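Local coordinates for intracellular protein transport protein USO1 (PDB 6LSU) that tethers membranes as a homodimer with globular heads, the part described here, and coiled-coil tails, and is required for protein transport from the endoplasmic reticulum to the Golgi, at residues 103-106 with 107-111; 249-252 with 253-256; 527-530 with 531-534; 632-635 with 636-640. All coordinates share one frame; numbering follows the deposited sequence.

Contact 1. Residues 103-106 with 107-111; sequences RGWI and SQQSR
Gln-109 folds its aliphatic chain over one face of the Trp-105 indole, an i to i+4 pair along helix 103-112 in the armadillo-repeat head. CB leaves the helix next to the carbonyl oxygens of Ile-106 and Trp-105. With CG anti to the carbonyl carbon (chi1 -61°), that atom stands over the six-membered ring as a CH-pi contact, 3.4 Å from its centroid and displaced toward the rim. A bend at the second torsion then carries CD and the amide along the indole: CD lies 3.7 Å from Trp-105 CE2, and the two planes are only 12° apart. At the tip, OE1 comes within 3.4 Å of Trp-105 NE1, but the angle is too poor for a hydrogen bond; its donor is Gln-108 NE2. The indole, its CG anti to the backbone N (chi1 -178°), is carried toward the next turn and Gln-109, and it also touches Ile-93 and Gln-129. An alanine in place of Trp-105 would remove the indole face, and the Gln-109 chain would probably be freer to turn. Beneath the pair, Gln-109 N donates to Trp-105 O. The serine hydroxyls are tied to other helices, Ser-107 OG to Glu-209 and Ser-110 OG to Glu-171. The amide bridge is nearly straight: Gln-108 NE2 reaches Gln-109 OE1 at 3.0 Å, with OE1 in the amide plane of Gln-108.

Contact 2. Residues 249-252 with 253-256; sequences GSLV and VNDC
Gly-249 and Val-253 meet where the chain enters helix 251-264, within the fourth armadillo repeat. The methyl CG2 of Val-253 sits 3.7 Å from Gly-249 CA, in a place that a side chain at the glycine would occupy, and Val-253 also packs on Asn-306 of helix 301-317. A second packed place faces a different helix: CG1 of Val-252 lies 4.3 Å from SG of Cys-256 one turn on, and both side chains pack on Ile-240 of helix 233-244. The helix start is looser. Ser-250 occupies the N-cap position, yet its side chain makes no capping bond and is exposed, and the first turn is held only weakly, by Asn-254 N at 3.3 Å from Ser-250 O. Leu-251, partly exposed, brings CD2 no nearer than 4.3 Å to Asn-254 OD1, an oxygen bonded to Gln-302 of helix 301-317. The next two backbone bonds are shorter, and one of them joins Cys-256 N to Val-252 O. Asp-255 is buried, and its carboxylate forms a salt bridge with Arg-111, a charge that would probably offset its own. Both carboxylate oxygens crowd the acceptor Leu-251 O, which at the same time takes the other short bond, from Asp-255 N at 2.7 Å and nearly in line with the carbonyl.

Contact 3. Residues 527-530 with 531-534; sequences FFQQ and DHKY
His-532 turns its imidazole back against the side chain of Gln-529 across a type I beta turn just after helix 514-528. The CD2 corner of the ring lies 3.9 Å from Gln-529 CB, and the CB atoms of Gln-529 and His-532 are 4.0 Å apart. Beyond CB the glutamine runs out extended (chi2 171°) and passes obliquely along the histidine; its CD is 4.2 Å from His-532 CD2. The amide and imidazole planes are inclined by 32°, so the two groups lean together without stacking. On the other side, ND1 of His-532 is 4.2 Å from Phe-527 O.

What brings these side chains together is the backbone. Gln-529 is the first residue to leave helical geometry, and the turn runs from it to His-532 with Gln-530 and Asp-531 at its corner positions. The closing bond, His-532 N to Gln-529 O, is weak, 3.0 Å long with an N-H...O angle of 134°. Gln-530 and Asp-531 are exposed; Gln-530 touches Arg-539 of helix 535-543. An alanine in place of His-532 would probably leave one flank of the Gln-529 chain without its packing partner and its amide freer to rotate.

Farther out, His-532 and Phe-527 both touch Gln-442 of helix 439-459. Phe-528 packs edge-to-face on Trp-589 of helix 577-590. The turn connects helix 514-528 to helix 535-543 in sequence, and a bond from Arg-539 to Phe-528 O ties the end of the first helix to the second.

Contact 4. Residues 632-635 with 636-640; sequences LGVA and YEFSS
Tyr-636 and Leu-632 carry the first of the backbone bonds that bring helix 622-637 to its end, with Tyr-636 N 2.8 Å from Leu-632 O. Gly-633 O is shared: Glu-637 N donates to it in the carbonyl plane at 3.1 Å, and Tyr-636 N makes a second, weak bond to it. The bonding slackens at the next residue, where Phe-638 N reaches Val-634 O only weakly at 3.4 Å. Past the helix, Ser-639 N turns back to Tyr-636 O.

The apolar contacts run between the same turns. Phe-638 has its CG anti to the carbonyl carbon (chi1 -56°), which directs the ring back along the helix, and CD2 comes to 4.2 Å from Val-634 CG1. The neighbouring Glu-637 lays CG over one face of this phenyl ring, offset toward its rim. Tyr-636 leaves on another side of the helix, with its CB close to Gly-633 O and its ring meeting Phe-651 of helix 647-658.

Phe-638 also meets Phe-591, and Ala-635 touches both Phe-600 of helix 594-601 and Tyr-650 of helix 647-658. Residues 632-635 close the tenth armadillo repeat and 636-640 follow it: a helix C-terminus packed by aromatic residues against neighbouring helices, in an armadillo-type helical stack.

The four contacts follow one another along the chain in two groups on opposite sides of its centre. Contacts 1 and 2, on helices 103-112 and 251-264, have centres about 14 Å apart and touch directly, through the Arg-111 to Asp-255 salt bridge and the packing of Arg-111 CZ on Leu-251 CD1, joining helices far apart in sequence. Contacts 3 and 4 both lie in the Uso1/p115 head region; their centres are about 20 Å apart, and their nearest atoms about 7 Å apart, without touching. Contacts 1 and 4 lie about 65 Å apart between centres, reflecting the elongated stack of helices that makes up the head.

Contact 1. Residues 103-106 with 107-111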
loop_
_atom_site.group_PDB
_atom_site.type_symbol
_atom_site.label_atom_id
_atom_site.label_comp_id
_atom_site.label_asym_id
_atom_site.label_seq_id
_atom_site.Cartn_x
_atom_site.Cartn_y
_atom_site.Cartn_z
ATOM N N ARG A 103 -24.851 16.650 -12.026
ATOM C CA ARG A 103 -23.969 15.732 -12.812
ATOM C C ARG A 103 -22.592 15.633 -12.159
ATOM O O ARG A 103 -22.082 14.536 -12.107
ATOM C CB ARG A 103 -23.953 16.180 -14.271
ATOM C CG ARG A 103 -25.296 15.905 -14.931
ATOM C CD ARG A 103 -25.450 16.592 -16.250
ATOM N NE ARG A 103 -25.813 17.960 -16.040
ATOM C CZ ARG A 103 -25.970 18.828 -17.019
ATOM N NH1 ARG A 103 -25.821 18.389 -18.269
ATOM N NH2 ARG A 103 -26.243 20.110 -16.740
ATOM N N GLY A 104 -22.021 16.724 -11.645
ATOM C CA GLY A 104 -20.766 16.709 -10.876
ATOM C C GLY A 104 -20.808 15.753 -9.704
ATOM O O GLY A 104 -19.927 14.880 -9.591
ATOM N N TRP A 105 -21.839 15.838 -8.878
ATOM C CA TRP A 105 -22.121 14.863 -7.800
ATOM C C TRP A 105 -22.163 13.422 -8.360
ATOM O O TRP A 105 -21.596 12.487 -7.749
ATOM C CB TRP A 105 -23.427 15.255 -7.098
ATOM C CG TRP A 105 -23.730 14.329 -5.963
ATOM C CD1 TRP A 105 -23.286 14.416 -4.679
ATOM C CD2 TRP A 105 -24.472 13.115 -6.064
ATOM N NE1 TRP A 105 -23.714 13.337 -3.968
ATOM C CE2 TRP A 105 -24.433 12.516 -4.789
ATOM C CE3 TRP A 105 -25.170 12.483 -7.104
ATOM C CZ2 TRP A 105 -25.062 11.314 -4.527
ATOM C CZ3 TRP A 105 -25.771 11.275 -6.841
ATOM C CH2 TRP A 105 -25.722 10.713 -5.569
ATOM N N ILE A 106 -22.804 13.201 -9.511
ATOM C CA ILE A 106 -22.995 11.815 -10.036
ATOM C C ILE A 106 -21.633 11.233 -10.371
ATOM O O ILE A 106 -21.349 10.083 -9.909
ATOM C CB ILE A 106 -23.938 11.764 -11.230
ATOM C CG1 ILE A 106 -25.373 12.081 -10.826
ATOM C CG2 ILE A 106 -23.862 10.418 -11.924
ATOM C CD1 ILE A 106 -26.299 12.304 -12.015
ATOM N N SER A 107 -20.808 11.999 -11.093
ATOM C CA SER A 107 -19.434 11.552 -11.479
ATOM C C SER A 107 -18.629 11.250 -10.227
ATOM O O SER A 107 -18.160 10.081 -10.106
ATOM C CB SER A 107 -18.766 12.534 -12.341
ATOM O OG SER A 107 -19.458 12.567 -13.584
ATOM N N GLN A 108 -18.585 12.208 -9.291
ATOM C CA GLN A 108 -17.832 12.084 -8.008
ATOM C C GLN A 108 -18.257 10.810 -7.276
ATOM O O GLN A 108 -17.356 10.060 -6.795
ATOM C CB GLN A 108 -18.055 13.311 -7.121
ATOM C CG GLN A 108 -17.455 13.171 -5.723
ATOM C CD GLN A 108 -18.049 14.232 -4.818
ATOM O OE1 GLN A 108 -17.557 15.371 -4.737
ATOM N NE2 GLN A 108 -19.176 13.888 -4.196
ATOM N N GLN A 109 -19.547 10.491 -7.224
ATOM C CA GLN A 109 -19.988 9.208 -6.576
ATOM C C GLN A 109 -19.398 8.016 -7.345
ATOM O O GLN A 109 -18.935 7.065 -6.681
ATOM C CB GLN A 109 -21.498 9.041 -6.533
ATOM C CG GLN A 109 -22.190 10.117 -5.737
ATOM C CD GLN A 109 -21.482 10.321 -4.425
ATOM O OE1 GLN A 109 -20.891 11.386 -4.227
ATOM N NE2 GLN A 109 -21.471 9.287 -3.562
ATOM N N SER A 110 -19.391 8.022 -8.683
ATOM C CA SER A 110 -18.839 6.859 -9.431
ATOM C C SER A 110 -17.345 6.747 -9.165
ATOM O O SER A 110 -16.908 5.633 -9.010
ATOM C CB SER A 110 -19.146 6.904 -10.899
ATOM O OG SER A 110 -20.562 6.902 -11.102
ATOM N N ARG A 111 -16.635 7.874 -8.964
ATOM C CA ARG A 111 -15.205 7.814 -8.549
ATOM C C ARG A 111 -15.057 7.352 -7.085
ATOM O O ARG A 111 -14.408 6.303 -6.879
ATOM C CB ARG A 111 -14.506 9.145 -8.734
ATOM C CG ARG A 111 -14.507 9.609 -10.176
ATOM C CD ARG A 111 -13.815 10.928 -10.392
ATOM N NE ARG A 111 -13.514 10.958 -11.809
ATOM C CZ ARG A 111 -14.027 11.818 -12.656
ATOM N NH1 ARG A 111 -14.829 12.771 -12.222
ATOM N NH2 ARG A 111 -13.714 11.752 -13.933
#

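Contact 2. Residues 249-252 with 253-256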
loop_
_atom_site.group_PDB
_atom_site.type_symbol
_atom_site.label_atom_id
_atom_site.label_comp_id
_atom_site.label_asym_id
_atom_site.label_seq_id
_atom_site.Cartn_x
_atom_site.Cartn_y
_atom_site.Cartn_z
ATOM N N GLY A 249 -2.046 12.646 -18.397
ATOM C CA GLY A 249 -3.517 12.797 -18.341
ATOM C C GLY A 249 -3.941 13.241 -16.943
ATOM O O GLY A 249 -3.117 13.203 -15.989
ATOM N N SER A 250 -5.140 13.728 -16.759
ATOM C CA SER A 250 -5.561 14.032 -15.383
ATOM C C SER A 250 -6.578 12.960 -14.968
ATOM O O SER A 250 -6.131 11.737 -14.917
ATOM C CB SER A 250 -5.954 15.481 -15.246
ATOM O OG SER A 250 -7.220 15.723 -15.829
ATOM N N LEU A 251 -7.849 13.315 -14.771
ATOM C CA LEU A 251 -8.805 12.397 -14.124
ATOM C C LEU A 251 -9.135 11.201 -15.033
ATOM O O LEU A 251 -9.224 10.061 -14.481
ATOM C CB LEU A 251 -10.055 13.174 -13.740
ATOM C CG LEU A 251 -10.038 13.757 -12.349
ATOM C CD1 LEU A 251 -11.443 14.306 -12.054
ATOM C CD2 LEU A 251 -9.646 12.724 -11.324
ATOM N N VAL A 252 -9.272 11.418 -16.347
ATOM C CA VAL A 252 -9.697 10.330 -17.272
ATOM C C VAL A 252 -8.708 9.159 -17.154
ATOM O O VAL A 252 -9.176 8.011 -17.057
ATOM C CB VAL A 252 -9.864 10.814 -18.721
ATOM C CG1 VAL A 252 -10.232 9.666 -19.640
ATOM C CG2 VAL A 252 -10.942 11.875 -18.799
ATOM N N VAL A 253 -7.401 9.442 -17.099
ATOM C CA VAL A 253 -6.361 8.395 -16.871
ATOM C C VAL A 253 -6.533 7.749 -15.501
ATOM O O VAL A 253 -6.403 6.542 -15.426
ATOM C CB VAL A 253 -4.952 8.962 -17.059
ATOM C CG1 VAL A 253 -3.898 7.976 -16.638
ATOM C CG2 VAL A 253 -4.771 9.365 -18.500
ATOM N N ASN A 254 -6.830 8.537 -14.473
ATOM C CA ASN A 254 -7.111 8.025 -13.103
ATOM C C ASN A 254 -8.307 7.060 -13.186
ATOM O O ASN A 254 -8.223 5.920 -12.660
ATOM C CB ASN A 254 -7.423 9.176 -12.156
ATOM C CG ASN A 254 -7.139 8.851 -10.713
ATOM O OD1 ASN A 254 -6.960 9.742 -9.919
ATOM N ND2 ASN A 254 -7.067 7.604 -10.362
ATOM N N ASP A 255 -9.370 7.481 -13.877
ATOM C CA ASP A 255 -10.571 6.620 -14.120
ATOM C C ASP A 255 -10.129 5.356 -14.877
ATOM O O ASP A 255 -10.334 4.267 -14.360
ATOM C CB ASP A 255 -11.684 7.383 -14.825
ATOM C CG ASP A 255 -12.053 8.727 -14.176
ATOM O OD1 ASP A 255 -12.452 9.625 -14.921
ATOM O OD2 ASP A 255 -11.951 8.887 -12.930
ATOM N N CYS A 256 -9.440 5.499 -16.007
ATOM C CA CYS A 256 -8.981 4.342 -16.814
ATOM C C CYS A 256 -8.199 3.391 -15.925
ATOM O O CYS A 256 -8.629 2.179 -15.856
ATOM C CB CYS A 256 -8.132 4.782 -17.994
ATOM S SG CYS A 256 -9.133 5.524 -19.297
#

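Contact 3. Residues 527-530 with 531-534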
loop_
_atom_site.group_PDB
_atom_site.type_symbol
_atom_site.label_atom_id
_atom_site.label_comp_id
_atom_site.label_asym_id
_atom_site.label_seq_id
_atom_site.Cartn_x
_atom_site.Cartn_y
_atom_site.Cartn_z
ATOM N N PHE A 527 17.386 -13.016 9.423
ATOM C CA PHE A 527 18.275 -14.146 9.040
ATOM C C PHE A 527 18.316 -15.252 10.093
ATOM O O PHE A 527 18.444 -16.425 9.739
ATOM C CB PHE A 527 19.717 -13.695 8.860
ATOM C CG PHE A 527 19.974 -12.837 7.651
ATOM C CD1 PHE A 527 19.355 -13.092 6.442
ATOM C CD2 PHE A 527 20.830 -11.733 7.746
ATOM C CE1 PHE A 527 19.632 -12.293 5.343
ATOM C CE2 PHE A 527 21.079 -10.922 6.655
ATOM C CZ PHE A 527 20.479 -11.213 5.449
ATOM N N PHE A 528 18.256 -14.884 11.366
ATOM C CA PHE A 528 18.544 -15.779 12.508
ATOM C C PHE A 528 17.311 -16.608 12.844
ATOM O O PHE A 528 17.443 -17.584 13.632
ATOM C CB PHE A 528 18.975 -14.969 13.728
ATOM C CG PHE A 528 20.409 -14.533 13.710
ATOM C CD1 PHE A 528 21.137 -14.539 12.530
ATOM C CD2 PHE A 528 21.000 -14.042 14.863
ATOM C CE1 PHE A 528 22.462 -14.124 12.520
ATOM C CE2 PHE A 528 22.295 -13.568 14.830
ATOM C CZ PHE A 528 23.032 -13.630 13.670
ATOM N N GLN A 529 16.151 -16.274 12.284
ATOM C CA GLN A 529 14.904 -16.986 12.676
ATOM C C GLN A 529 15.175 -18.486 12.896
ATOM O O GLN A 529 15.679 -19.170 11.973
ATOM C CB GLN A 529 13.797 -16.734 11.666
ATOM C CG GLN A 529 13.145 -15.389 11.913
ATOM C CD GLN A 529 12.205 -15.039 10.791
ATOM O OE1 GLN A 529 12.618 -14.834 9.644
ATOM N NE2 GLN A 529 10.931 -14.978 11.122
ATOM N N GLN A 530 14.880 -18.954 14.114
ATOM C CA GLN A 530 14.987 -20.373 14.549
ATOM C C GLN A 530 14.205 -21.264 13.566
ATOM O O GLN A 530 14.772 -22.288 13.109
ATOM C CB GLN A 530 14.477 -20.487 15.989
ATOM C CG GLN A 530 15.317 -19.718 17.011
ATOM C CD GLN A 530 16.309 -20.610 17.718
ATOM O OE1 GLN A 530 17.524 -20.496 17.546
ATOM N NE2 GLN A 530 15.789 -21.540 18.501
ATOM N N ASP A 531 12.974 -20.861 13.227
ATOM C CA ASP A 531 12.053 -21.577 12.301
ATOM C C ASP A 531 12.619 -21.609 10.874
ATOM O O ASP A 531 12.179 -22.492 10.106
ATOM C CB ASP A 531 10.650 -20.953 12.281
ATOM C CG ASP A 531 9.713 -21.472 13.360
ATOM O OD1 ASP A 531 9.887 -22.636 13.792
ATOM O OD2 ASP A 531 8.812 -20.708 13.758
ATOM N N HIS A 532 13.534 -20.699 10.515
ATOM C CA HIS A 532 14.220 -20.685 9.188
ATOM C C HIS A 532 15.044 -21.969 9.003
ATOM O O HIS A 532 15.635 -22.464 9.996
ATOM C CB HIS A 532 15.113 -19.443 9.007
ATOM C CG HIS A 532 14.579 -18.397 8.082
ATOM N ND1 HIS A 532 15.391 -17.726 7.173
ATOM C CD2 HIS A 532 13.339 -17.875 7.940
ATOM C CE1 HIS A 532 14.660 -16.857 6.498
ATOM N NE2 HIS A 532 13.396 -16.925 6.953
ATOM N N LYS A 533 15.075 -22.461 7.760
ATOM C CA LYS A 533 15.923 -23.582 7.267
ATOM C C LYS A 533 17.405 -23.185 7.268
ATOM O O LYS A 533 17.759 -22.213 6.537
ATOM C CB LYS A 533 15.528 -23.941 5.832
ATOM C CG LYS A 533 15.328 -22.752 4.889
ATOM C CD LYS A 533 13.868 -22.402 4.610
ATOM C CE LYS A 533 13.656 -21.845 3.217
ATOM N NZ LYS A 533 12.558 -22.545 2.511
ATOM N N TYR A 534 18.224 -23.919 8.038
ATOM C CA TYR A 534 19.703 -23.769 8.145
ATOM C C TYR A 534 20.092 -22.412 8.758
ATOM O O TYR A 534 21.231 -21.948 8.496
ATOM C CB TYR A 534 20.361 -23.938 6.770
ATOM C CG TYR A 534 20.203 -25.307 6.162
ATOM C CD1 TYR A 534 20.819 -26.411 6.732
ATOM C CD2 TYR A 534 19.437 -25.503 5.018
ATOM C CE1 TYR A 534 20.682 -27.677 6.182
ATOM C CE2 TYR A 534 19.288 -26.761 4.456
ATOM C CZ TYR A 534 19.914 -27.852 5.039
ATOM O OH TYR A 534 19.763 -29.086 4.475
#

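Contact 4. Residues 632-635 with 636-640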
loop_
_atom_site.group_PDB
_atom_site.type_symbol
_atom_site.label_atom_id
_atom_site.label_comp_id
_atom_site.label_asym_id
_atom_site.label_seq_id
_atom_site.Cartn_x
_atom_site.Cartn_y
_atom_site.Cartn_z
ATOM N N LEU A 632 20.064 -11.616 30.969
ATOM C CA LEU A 632 20.786 -12.455 31.957
ATOM C C LEU A 632 20.001 -13.743 32.219
ATOM O O LEU A 632 20.623 -14.838 32.231
ATOM C CB LEU A 632 20.979 -11.645 33.249
ATOM C CG LEU A 632 21.898 -10.442 33.087
ATOM C CD1 LEU A 632 21.852 -9.566 34.315
ATOM C CD2 LEU A 632 23.331 -10.892 32.791
ATOM N N GLY A 633 18.705 -13.610 32.430
ATOM C CA GLY A 633 17.784 -14.755 32.517
ATOM C C GLY A 633 17.949 -15.688 31.341
ATOM O O GLY A 633 18.219 -16.871 31.575
ATOM N N VAL A 634 17.827 -15.166 30.116
ATOM C CA VAL A 634 17.839 -15.997 28.877
ATOM C C VAL A 634 19.212 -16.663 28.830
ATOM O O VAL A 634 19.255 -17.872 28.604
ATOM C CB VAL A 634 17.483 -15.181 27.605
ATOM C CG1 VAL A 634 17.906 -15.884 26.312
ATOM C CG2 VAL A 634 15.998 -14.851 27.560
ATOM N N ALA A 635 20.281 -15.897 29.066
ATOM C CA ALA A 635 21.676 -16.401 29.072
ATOM C C ALA A 635 21.756 -17.546 30.080
ATOM O O ALA A 635 22.456 -18.547 29.800
ATOM C CB ALA A 635 22.660 -15.306 29.406
ATOM N N TYR A 636 21.034 -17.435 31.202
ATOM C CA TYR A 636 21.003 -18.531 32.199
ATOM C C TYR A 636 20.416 -19.800 31.552
ATOM O O TYR A 636 21.068 -20.851 31.607
ATOM C CB TYR A 636 20.282 -18.125 33.489
ATOM C CG TYR A 636 20.061 -19.343 34.342
ATOM C CD1 TYR A 636 21.124 -20.149 34.690
ATOM C CD2 TYR A 636 18.800 -19.740 34.703
ATOM C CE1 TYR A 636 20.944 -21.324 35.391
ATOM C CE2 TYR A 636 18.603 -20.913 35.409
ATOM C CZ TYR A 636 19.678 -21.698 35.762
ATOM O OH TYR A 636 19.485 -22.847 36.461
ATOM N N GLU A 637 19.236 -19.690 30.928
ATOM C CA GLU A 637 18.426 -20.805 30.337
ATOM C C GLU A 637 19.188 -21.655 29.307
ATOM O O GLU A 637 18.809 -22.824 29.104
ATOM C CB GLU A 637 17.223 -20.215 29.613
ATOM C CG GLU A 637 16.332 -21.263 28.984
ATOM C CD GLU A 637 15.339 -21.884 29.947
ATOM O OE1 GLU A 637 15.053 -23.095 29.808
ATOM O OE2 GLU A 637 14.818 -21.140 30.803
ATOM N N PHE A 638 20.199 -21.108 28.641
ATOM C CA PHE A 638 20.949 -21.864 27.608
ATOM C C PHE A 638 22.412 -21.964 28.043
ATOM O O PHE A 638 23.265 -22.301 27.203
ATOM C CB PHE A 638 20.639 -21.224 26.246
ATOM C CG PHE A 638 19.150 -21.176 25.954
ATOM C CD1 PHE A 638 18.459 -22.335 25.624
ATOM C CD2 PHE A 638 18.426 -20.000 26.064
ATOM C CE1 PHE A 638 17.090 -22.311 25.384
ATOM C CE2 PHE A 638 17.057 -19.970 25.805
ATOM C CZ PHE A 638 16.389 -21.127 25.457
ATOM N N SER A 639 22.689 -21.725 29.333
ATOM C CA SER A 639 23.975 -22.052 30.013
ATOM C C SER A 639 24.043 -23.564 30.264
ATOM O O SER A 639 23.001 -24.151 30.615
ATOM C CB SER A 639 24.088 -21.330 31.311
ATOM O OG SER A 639 23.097 -21.813 32.218
ATOM N N SER A 640 25.227 -24.163 30.142
ATOM C CA SER A 640 25.493 -25.577 30.520
ATOM C C SER A 640 26.617 -25.660 31.569
ATOM O O SER A 640 27.181 -24.596 31.961
ATOM C CB SER A 640 25.795 -26.404 29.290
ATOM O OG SER A 640 27.181 -26.375 28.962
#